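Local coordinates for hypothetical protein (Parabacteroides merdae, PDB 4OO3) that probably acts as an NAD(P)-dependent oxidoreductase, with a Rossmann-type nucleotide-binding domain joined to a C-terminal domain built on a large mixed sheet, at residues Glu180-His190 / Gly314-Lys322; Glu154-Leu163 / Tyr338-Ala346. One frame throughout, in Å; residues are numbered along the deposited sequence. Where two conformers were deposited one is given.

Contact 1: residues Glu180-His190 / Gly314-Lys322; sequences EPAIVKESVHH and GDTHFSVMK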
loop_
_atom_site.group_PDB
_atom_site.type_symbol
_atom_site.label_atom_id
_atom_site.label_comp_id
_atom_site.label_asym_id
_atom_site.label_seq_id
_atom_site.Cartn_x
_atom_site.Cartn_y
_atom_site.Cartn_z
ATOM N N GLU A 180 -5.440 -25.564 1.377
ATOM C CA GLU A 180 -5.651 -24.807 2.614
ATOM C C GLU A 180 -4.417 -23.959 2.982
ATOM O O GLU A 180 -3.535 -24.403 3.723
ATOM C CB GLU A 180 -6.052 -25.740 3.755
ATOM C CG GLU A 180 -6.929 -25.057 4.787
ATOM C CD GLU A 180 -7.476 -26.022 5.816
ATOM O OE1 GLU A 180 -6.773 -26.287 6.816
ATOM O OE2 GLU A 180 -8.613 -26.505 5.623
ATOM N N PRO A 181 -4.350 -22.733 2.445
ATOM C CA PRO A 181 -3.217 -21.842 2.694
ATOM C C PRO A 181 -3.003 -21.539 4.169
ATOM O O PRO A 181 -3.963 -21.480 4.928
ATOM C CB PRO A 181 -3.608 -20.567 1.954
ATOM C CG PRO A 181 -4.524 -21.025 0.874
ATOM C CD PRO A 181 -5.291 -22.166 1.465
ATOM N N ALA A 182 -1.742 -21.353 4.553
ATOM C CA ALA A 182 -1.371 -21.039 5.934
ATOM C C ALA A 182 -1.483 -19.544 6.220
ATOM O O ALA A 182 -1.548 -19.132 7.375
ATOM C CB ALA A 182 0.045 -21.525 6.225
ATOM N N ILE A 183 -1.478 -18.733 5.165
ATOM C CA ILE A 183 -1.640 -17.294 5.299
ATOM C C ILE A 183 -2.718 -16.882 4.306
ATOM O O ILE A 183 -2.680 -17.286 3.146
ATOM C CB ILE A 183 -0.311 -16.536 5.066
ATOM C CG1 ILE A 183 0.760 -17.032 6.047
ATOM C CG2 ILE A 183 -0.514 -15.040 5.242
ATOM C CD1 ILE A 183 2.133 -16.418 5.853
ATOM N N VAL A 184 -3.698 -16.115 4.785
ATOM C CA VAL A 184 -4.855 -15.712 3.987
ATOM C C VAL A 184 -5.203 -14.260 4.315
ATOM O O VAL A 184 -5.397 -13.945 5.480
ATOM C CB VAL A 184 -6.077 -16.603 4.298
ATOM C CG1 VAL A 184 -7.299 -16.130 3.521
ATOM C CG2 VAL A 184 -5.781 -18.067 3.978
ATOM N N LYS A 185 -5.274 -13.393 3.296
ATOM C CA LYS A 185 -5.684 -11.978 3.457
ATOM C C LYS A 185 -6.691 -11.553 2.389
ATOM O O LYS A 185 -6.415 -11.629 1.191
ATOM C CB LYS A 185 -4.479 -11.043 3.396
ATOM C CG LYS A 185 -3.499 -11.290 4.520
ATOM C CD LYS A 185 -2.324 -10.329 4.503
ATOM C CE LYS A 185 -1.307 -10.734 5.557
ATOM N NZ LYS A 185 -1.823 -10.560 6.942
ATOM N N GLU A 186 -7.858 -11.109 2.835
ATOM C CA GLU A 186 -8.954 -10.787 1.933
ATOM C C GLU A 186 -9.504 -9.411 2.284
ATOM O O GLU A 186 -9.873 -9.165 3.431
ATOM C CB GLU A 186 -10.047 -11.848 2.042
ATOM C CG GLU A 186 -9.606 -13.231 1.576
ATOM C CD GLU A 186 -10.615 -14.322 1.895
ATOM O OE1 GLU A 186 -11.095 -14.386 3.054
ATOM O OE2 GLU A 186 -10.914 -15.130 0.987
ATOM N N SER A 187 -9.541 -8.518 1.299
ATOM C CA SER A 187 -10.032 -7.160 1.500
ATOM C C SER A 187 -11.173 -6.866 0.546
ATOM O O SER A 187 -11.159 -7.310 -0.601
ATOM C CB SER A 187 -8.915 -6.143 1.270
ATOM O OG SER A 187 -7.779 -6.459 2.038
ATOM N N VAL A 188 -12.160 -6.124 1.039
ATOM C CA VAL A 188 -13.222 -5.569 0.210
ATOM C C VAL A 188 -13.175 -4.051 0.366
ATOM O O VAL A 188 -13.420 -3.529 1.459
ATOM C CB VAL A 188 -14.605 -6.088 0.634
ATOM C CG1 VAL A 188 -15.687 -5.564 -0.302
ATOM C CG2 VAL A 188 -14.611 -7.611 0.670
ATOM N N HIS A 189 -12.843 -3.362 -0.725
ATOM C CA HIS A 189 -12.779 -1.903 -0.764
ATOM C C HIS A 189 -13.909 -1.360 -1.619
ATOM O O HIS A 189 -14.579 -2.114 -2.310
ATOM C CB HIS A 189 -11.437 -1.452 -1.335
ATOM C CG HIS A 189 -10.277 -1.791 -0.453
ATOM N ND1 HIS A 189 -9.993 -1.089 0.698
ATOM C CD2 HIS A 189 -9.344 -2.767 -0.541
ATOM C CE1 HIS A 189 -8.931 -1.616 1.280
ATOM N NE2 HIS A 189 -8.516 -2.634 0.548
ATOM N N HIS A 190 -14.113 -0.046 -1.568
ATOM C CA HIS A 190 -15.230 0.588 -2.266
ATOM C C HIS A 190 -14.810 1.824 -3.059
ATOM O O HIS A 190 -14.020 2.633 -2.588
ATOM C CB HIS A 190 -16.350 0.900 -1.276
ATOM C CG HIS A 190 -16.932 -0.328 -0.653
ATOM N ND1 HIS A 190 -16.404 -0.908 0.480
ATOM C CD2 HIS A 190 -17.959 -1.122 -1.039
ATOM C CE1 HIS A 190 -17.100 -1.990 0.781
ATOM N NE2 HIS A 190 -18.046 -2.145 -0.127
ATOM N N GLY A 314 -19.134 -0.612 5.318
ATOM C CA GLY A 314 -17.769 -0.127 5.147
ATOM C C GLY A 314 -16.818 -1.139 4.538
ATOM O O GLY A 314 -17.219 -2.238 4.154
ATOM N N ASP A 315 -15.547 -0.751 4.456
ATOM C CA ASP A 315 -14.501 -1.625 3.949
ATOM C C ASP A 315 -14.244 -2.740 4.947
ATOM O O ASP A 315 -14.140 -2.489 6.144
ATOM C CB ASP A 315 -13.216 -0.834 3.715
ATOM C CG ASP A 315 -13.366 0.216 2.633
ATOM O OD1 ASP A 315 -14.404 0.250 1.938
ATOM O OD2 ASP A 315 -12.438 1.019 2.470
ATOM N N THR A 316 -14.152 -3.972 4.451
ATOM C CA THR A 316 -13.926 -5.130 5.309
ATOM C C THR A 316 -12.551 -5.752 5.080
ATOM O O THR A 316 -11.929 -5.564 4.029
ATOM C CB THR A 316 -15.022 -6.202 5.116
ATOM O OG1 THR A 316 -14.962 -6.744 3.794
ATOM C CG2 THR A 316 -16.400 -5.597 5.346
ATOM N N HIS A 317 -12.077 -6.485 6.085
ATOM C CA HIS A 317 -10.832 -7.244 5.977
ATOM C C HIS A 317 -10.825 -8.429 6.933
ATOM O O HIS A 317 -11.224 -8.305 8.092
ATOM C CB HIS A 317 -9.609 -6.362 6.251
ATOM C CG HIS A 317 -8.300 -7.068 6.055
ATOM N ND1 HIS A 317 -7.698 -7.188 4.823
ATOM C CD2 HIS A 317 -7.491 -7.706 6.932
ATOM C CE1 HIS A 317 -6.570 -7.865 4.949
ATOM N NE2 HIS A 317 -6.423 -8.192 6.218
ATOM N N PHE A 318 -10.392 -9.575 6.420
ATOM C CA PHE A 318 -10.225 -10.793 7.217
ATOM C C PHE A 318 -8.906 -11.426 6.844
ATOM O O PHE A 318 -8.570 -11.502 5.662
ATOM C CB PHE A 318 -11.347 -11.805 6.957
ATOM C CG PHE A 318 -11.042 -13.207 7.450
ATOM C CD1 PHE A 318 -11.192 -13.539 8.788
ATOM C CD2 PHE A 318 -10.611 -14.193 6.570
ATOM C CE1 PHE A 318 -10.920 -14.817 9.239
ATOM C CE2 PHE A 318 -10.336 -15.471 7.016
ATOM C CZ PHE A 318 -10.497 -15.782 8.352
ATOM N N SER A 319 -8.162 -11.879 7.850
ATOM C CA SER A 319 -6.902 -12.567 7.611
ATOM C C SER A 319 -6.603 -13.612 8.671
ATOM O O SER A 319 -7.051 -13.507 9.823
ATOM C CB SER A 319 -5.746 -11.571 7.535
ATOM O OG SER A 319 -5.513 -10.954 8.786
ATOM N N VAL A 320 -5.836 -14.617 8.264
ATOM C CA VAL A 320 -5.358 -15.654 9.164
ATOM C C VAL A 320 -3.896 -15.918 8.858
ATOM O O VAL A 320 -3.496 -15.932 7.694
ATOM C CB VAL A 320 -6.107 -16.984 8.966
ATOM C CG1 VAL A 320 -5.841 -17.921 10.134
ATOM C CG2 VAL A 320 -7.595 -16.745 8.805
HETATM N N MSE A 321 -3.103 -16.127 9.901
HETATM C CA MSE A 321 -1.762 -16.684 9.729
HETATM C C MSE A 321 -1.657 -17.803 10.728
HETATM O O MSE A 321 -1.831 -17.605 11.929
HETATM C CB MSE A 321 -0.636 -15.650 9.777
HETATM C CG MSE A 321 -0.630 -14.691 10.952
HETATM SE SE MSE A 321 0.861 -13.411 10.694
HETATM C CE MSE A 321 2.366 -14.635 10.999
ATOM N N LYS A 322 -1.394 -19.001 10.212
ATOM C CA LYS A 322 -1.531 -20.225 10.983
ATOM C C LYS A 322 -0.185 -20.686 11.501
ATOM O O LYS A 322 0.728 -20.948 10.726
ATOM C CB LYS A 322 -2.187 -21.315 10.127
ATOM C CG LYS A 322 -3.590 -20.939 9.669
ATOM C CD LYS A 322 -4.444 -22.148 9.338
ATOM C CE LYS A 322 -3.925 -22.854 8.102
ATOM N NZ LYS A 322 -4.992 -23.594 7.371
HETATM O O HOH W 1 -2.572 -13.072 7.719
HETATM O O HOH W 2 -12.449 1.481 -0.020
#

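Contact 2: residues Glu154-Leu163 / Tyr338-Ala346; sequences EITTMLQREL and YQPELFVEA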
loop_
_atom_site.group_PDB
_atom_site.type_symbol
_atom_site.label_atom_id
_atom_site.label_comp_id
_atom_site.label_asym_id
_atom_site.label_seq_id
_atom_site.Cartn_x
_atom_site.Cartn_y
_atom_site.Cartn_z
ATOM N N GLU A 154 0.179 0.150 10.795
ATOM C CA GLU A 154 -1.116 -0.043 11.418
ATOM C C GLU A 154 -0.981 -1.027 12.583
ATOM O O GLU A 154 -0.262 -2.024 12.495
ATOM C CB GLU A 154 -2.127 -0.518 10.374
ATOM C CG GLU A 154 -3.542 -0.688 10.893
ATOM C CD GLU A 154 -3.722 -1.995 11.637
ATOM O OE1 GLU A 154 -3.203 -3.028 11.149
ATOM O OE2 GLU A 154 -4.364 -1.986 12.718
ATOM N N ILE A 155 -1.681 -0.731 13.673
ATOM C CA ILE A 155 -1.433 -1.379 14.967
ATOM C C ILE A 155 -1.681 -2.896 15.003
ATOM O O ILE A 155 -0.856 -3.626 15.547
ATOM C CB ILE A 155 -2.188 -0.652 16.122
ATOM C CG1 ILE A 155 -1.837 -1.252 17.489
ATOM C CG2 ILE A 155 -3.695 -0.681 15.904
ATOM C CD1 ILE A 155 -0.363 -1.207 17.833
ATOM N N THR A 156 -2.796 -3.375 14.442
ATOM C CA THR A 156 -3.072 -4.822 14.444
ATOM C C THR A 156 -2.017 -5.580 13.656
ATOM O O THR A 156 -1.598 -6.665 14.055
ATOM C CB THR A 156 -4.472 -5.195 13.908
ATOM O OG1 THR A 156 -4.614 -4.780 12.540
ATOM C CG2 THR A 156 -5.570 -4.569 14.766
ATOM N N THR A 157 -1.583 -5.001 12.542
ATOM C CA THR A 157 -0.504 -5.577 11.754
ATOM C C THR A 157 0.778 -5.695 12.579
ATOM O O THR A 157 1.428 -6.744 12.563
ATOM C CB THR A 157 -0.268 -4.770 10.463
ATOM O OG1 THR A 157 -1.220 -5.185 9.481
ATOM C CG2 THR A 157 1.129 -4.979 9.905
HETATM N N MSE A 158 1.119 -4.639 13.316
HETATM C CA MSE A 158 2.340 -4.629 14.118
HETATM C C MSE A 158 2.260 -5.662 15.204
HETATM O O MSE A 158 3.264 -6.291 15.534
HETATM C CB MSE A 158 2.615 -3.258 14.737
HETATM C CG MSE A 158 3.001 -2.265 13.651
HETATM SE SE MSE A 158 3.163 -0.454 14.402
HETATM C CE MSE A 158 4.960 -0.672 15.159
ATOM N N LEU A 159 1.072 -5.858 15.771
ATOM C CA LEU A 159 0.915 -6.842 16.847
ATOM C C LEU A 159 0.944 -8.269 16.304
ATOM O O LEU A 159 1.434 -9.184 16.962
ATOM C CB LEU A 159 -0.364 -6.576 17.652
ATOM C CG LEU A 159 -0.300 -5.318 18.524
ATOM C CD1 LEU A 159 -1.661 -4.945 19.084
ATOM C CD2 LEU A 159 0.701 -5.499 19.652
ATOM N N GLN A 160 0.429 -8.444 15.097
ATOM C CA GLN A 160 0.441 -9.735 14.430
ATOM C C GLN A 160 1.891 -10.169 14.201
ATOM O O GLN A 160 2.281 -11.277 14.568
ATOM C CB GLN A 160 -0.312 -9.645 13.104
ATOM C CG GLN A 160 -1.257 -10.799 12.847
ATOM C CD GLN A 160 -1.859 -10.751 11.463
ATOM O OE1 GLN A 160 -1.592 -9.839 10.687
ATOM N NE2 GLN A 160 -2.671 -11.740 11.144
ATOM N N ARG A 161 2.688 -9.280 13.613
ATOM C CA ARG A 161 4.127 -9.510 13.431
ATOM C C ARG A 161 4.812 -9.876 14.750
ATOM O O ARG A 161 5.580 -10.838 14.801
ATOM C CB ARG A 161 4.785 -8.262 12.823
ATOM C CG ARG A 161 6.299 -8.321 12.614
ATOM C CD ARG A 161 6.727 -7.123 11.780
ATOM N NE ARG A 161 8.136 -6.750 11.926
ATOM C CZ ARG A 161 9.059 -6.781 10.958
ATOM N NH1 ARG A 161 8.776 -7.192 9.726
ATOM N NH2 ARG A 161 10.296 -6.398 11.226
ATOM N N GLU A 162 4.527 -9.110 15.803
ATOM C CA GLU A 162 5.153 -9.332 17.111
ATOM C C GLU A 162 4.803 -10.686 17.693
ATOM O O GLU A 162 5.691 -11.427 18.111
ATOM C CB GLU A 162 4.786 -8.233 18.113
ATOM C CG GLU A 162 5.970 -7.357 18.501
ATOM C CD GLU A 162 6.945 -8.059 19.428
ATOM O OE1 GLU A 162 6.497 -8.751 20.368
ATOM O OE2 GLU A 162 8.164 -7.913 19.223
ATOM N N LEU A 163 3.508 -11.001 17.702
ATOM C CA LEU A 163 3.020 -12.252 18.269
ATOM C C LEU A 163 3.523 -13.480 17.509
ATOM O O LEU A 163 3.790 -14.518 18.118
ATOM C CB LEU A 163 1.492 -12.252 18.324
ATOM C CG LEU A 163 0.844 -11.279 19.316
ATOM C CD1 LEU A 163 -0.669 -11.397 19.229
ATOM C CD2 LEU A 163 1.308 -11.534 20.739
ATOM N N TYR A 338 -16.167 -2.089 11.563
ATOM C CA TYR A 338 -15.216 -1.899 10.465
ATOM C C TYR A 338 -13.866 -1.322 10.913
ATOM O O TYR A 338 -13.194 -0.633 10.153
ATOM C CB TYR A 338 -15.867 -1.079 9.343
ATOM C CG TYR A 338 -17.151 -1.731 8.869
ATOM C CD1 TYR A 338 -17.113 -2.875 8.076
ATOM C CD2 TYR A 338 -18.398 -1.239 9.254
ATOM C CE1 TYR A 338 -18.274 -3.495 7.656
ATOM C CE2 TYR A 338 -19.571 -1.857 8.836
ATOM C CZ TYR A 338 -19.500 -2.985 8.036
ATOM O OH TYR A 338 -20.641 -3.624 7.609
ATOM N N GLN A 339 -13.487 -1.641 12.151
ATOM C CA GLN A 339 -12.177 -1.338 12.707
ATOM C C GLN A 339 -11.482 -2.668 12.994
ATOM O O GLN A 339 -12.056 -3.524 13.666
ATOM C CB GLN A 339 -12.313 -0.528 13.998
ATOM C CG GLN A 339 -11.144 -0.698 14.954
ATOM C CD GLN A 339 -11.109 0.350 16.041
ATOM O OE1 GLN A 339 -11.354 0.055 17.210
ATOM N NE2 GLN A 339 -10.798 1.580 15.663
ATOM N N PRO A 340 -10.244 -2.848 12.502
ATOM C CA PRO A 340 -9.585 -4.154 12.650
ATOM C C PRO A 340 -9.349 -4.561 14.108
ATOM O O PRO A 340 -8.917 -3.736 14.918
ATOM C CB PRO A 340 -8.253 -3.976 11.902
ATOM C CG PRO A 340 -8.025 -2.510 11.827
ATOM C CD PRO A 340 -9.381 -1.863 11.820
ATOM N N GLU A 341 -9.667 -5.815 14.425
ATOM C CA GLU A 341 -9.425 -6.384 15.741
ATOM C C GLU A 341 -8.650 -7.675 15.565
ATOM O O GLU A 341 -8.916 -8.440 14.636
ATOM C CB GLU A 341 -10.740 -6.680 16.477
ATOM C CG GLU A 341 -11.622 -5.468 16.765
ATOM C CD GLU A 341 -10.981 -4.432 17.682
ATOM O OE1 GLU A 341 -9.978 -4.747 18.358
ATOM O OE2 GLU A 341 -11.486 -3.288 17.726
ATOM N N LEU A 342 -7.701 -7.910 16.469
ATOM C CA LEU A 342 -6.800 -9.059 16.404
ATOM C C LEU A 342 -7.208 -10.123 17.424
ATOM O O LEU A 342 -7.567 -9.796 18.556
ATOM C CB LEU A 342 -5.360 -8.594 16.665
ATOM C CG LEU A 342 -4.229 -9.629 16.725
ATOM C CD1 LEU A 342 -4.120 -10.466 15.457
ATOM C CD2 LEU A 342 -2.917 -8.907 17.006
ATOM N N PHE A 343 -7.158 -11.391 17.009
ATOM C CA PHE A 343 -7.466 -12.520 17.886
ATOM C C PHE A 343 -6.371 -13.590 17.861
ATOM O O PHE A 343 -5.731 -13.815 16.836
ATOM C CB PHE A 343 -8.804 -13.152 17.484
ATOM C CG PHE A 343 -9.981 -12.226 17.619
ATOM C CD1 PHE A 343 -10.280 -11.315 16.621
ATOM C CD2 PHE A 343 -10.791 -12.268 18.747
ATOM C CE1 PHE A 343 -11.356 -10.455 16.746
ATOM C CE2 PHE A 343 -11.876 -11.414 18.876
ATOM C CZ PHE A 343 -12.160 -10.508 17.873
ATOM N N VAL A 344 -6.170 -14.240 19.007
ATOM C CA VAL A 344 -5.305 -15.410 19.133
ATOM C C VAL A 344 -6.190 -16.631 19.348
ATOM O O VAL A 344 -6.957 -16.682 20.307
ATOM C CB VAL A 344 -4.358 -15.285 20.346
ATOM C CG1 VAL A 344 -3.533 -16.559 20.528
ATOM C CG2 VAL A 344 -3.460 -14.064 20.201
ATOM N N GLU A 345 -6.082 -17.612 18.460
ATOM C CA GLU A 345 -6.926 -18.799 18.514
ATOM C C GLU A 345 -6.056 -20.039 18.588
ATOM O O GLU A 345 -5.329 -20.347 17.647
ATOM C CB GLU A 345 -7.833 -18.854 17.282
ATOM C CG GLU A 345 -8.487 -17.520 16.962
ATOM C CD GLU A 345 -9.691 -17.637 16.038
ATOM O OE1 GLU A 345 -9.855 -18.690 15.382
ATOM O OE2 GLU A 345 -10.472 -16.670 15.972
ATOM N N ALA A 346 -6.111 -20.745 19.711
ATOM C CA ALA A 346 -5.294 -21.937 19.873
ATOM C C ALA A 346 -5.748 -23.001 18.892
ATOM O O ALA A 346 -6.931 -23.077 18.550
ATOM C CB ALA A 346 -5.376 -22.459 21.295
#

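Contact 1: residues Glu180-His190 / Gly314-Lys322
Two neighbouring antiparallel strands of the large mixed sheet, 183-190 and 316-322, meet here, and side-chain contacts accompany the backbone ladder on both faces and at both ends. Seven backbone hydrogen bonds run from Lys-322 N to Ala-182 O at one end to the reciprocal pair between Val-188 and Thr-316 at the other. Beyond them, the side chains of His-190 and Asp-315 run antiparallel alongside one another, bringing ND1 of His-190 2.7 Å from OD1 of Asp-315. The bond is nearly straight (171°) and runs in the ring plane, with ring and carboxylate almost coplanar. A water accepts from the backbone N of His-190 and donates to OD2 of Asp-315, so both carboxylate oxygens are engaged; the imidazole also meets Phe-309 edge-to-face. On the face carrying Lys-185, Ser-187 and His-317, OG of Ser-187 comes to the ring edge of His-317 and hydrogen-bonds ND1 at 2.9 Å. Lys-185 lays its CG against CB of Ser-319 (3.8 Å), then bends at its last torsion (chi4 -67°); NZ forms a salt bridge with Glu-230, and a water accepts from NZ and donates a weak bond to Val-320 O. On the other face Thr-316 runs alongside Val-188, its OG1 3.2 Å from CB of Val-188. At the far end, NZ of Lys-322 forms a long salt bridge (3.3 Å), only weakly hydrogen-bonded, with OE1 of the poorly ordered Glu-180. Alternating hydrogen-bonded and non-hydrogen-bonded pairs mark a regular antiparallel ladder, here within the mixed sheet of the C-terminal domain.

Contact 2: residues Glu154-Leu163 / Tyr338-Ala346
Helix 155-163 packs on strand 341-346 with the two axes 8.4 Å apart at closest and their directions only 20° from parallel, and no hydrogen bond passes between the two segments. The contact is van der Waals packing, chiefly of side chains, with Leu-342 at its centre. Its CG stands anti to the backbone N (chi1 177°), which directs both methyl branches at the helix. CD2 lies 3.5 Å from CB of Leu-159, while CD1 takes the neighbouring position against CG of Gln-160, 3.9 Å away. Leu-163, one turn after Leu-159, meets Leu-342 end to end, CD1 against CD2; its CD1 also meets CG2 of Val-344 at 4.0 Å, crossing that side chain at a slant and bridging two strand residues with one methyl. Val-385 touches both Leu-159 and Leu-342, extending the apolar layer onto strand 382-386.

Toward the start of the helix the packing changes character. Thr-156 stands roughly perpendicular to Pro-340: CG2 of Thr-156 rests 3.5 Å from O of Pro-340, an oxygen hydrogen-bonded by NH1 of Arg-392, and OG1 lies against CB of the proline ring. That hydroxyl donates to OE1 of Glu-154 at 2.6 Å, on the syn side of the carboxylate. Glu-154 occupies the N-cap position and accepts two backbone N-H groups as well, from Thr-157 at OE1 and from Thr-156 at OE2, both from above its plane. Three bonds thus hold the carboxylate over the first turn, where the helix dipole would be expected to stabilise its negative charge. The chemistry implies a division of labour: apolar branches join helix to sheet, while the polar groups at the helix start satisfy one another within their own segment, beside the proline.

Overall arrangement
Contact 1 and contact 2 lie with centres about 12 Å apart, on the same side of the chain's centre, and share the nine-stranded mixed sheet. Along the chain they are nested: 154-163 comes first, then 180-190, 314-322 and finally 338-346. Within the sheet, strand 326-332 separates 316-322 from 341-346, so contact 1 joins adjacent strands whereas contact 2 seats a helix on the sheet. The two touch directly where Met-321 packs against Gln-160 and where Tyr-338 meets Gly-314, Asp-315 and Thr-316. Helix 155-164 thus reaches both pairs, tying chain segments far apart in sequence into one C-terminal domain, separate from the parallel Rossmann sheet.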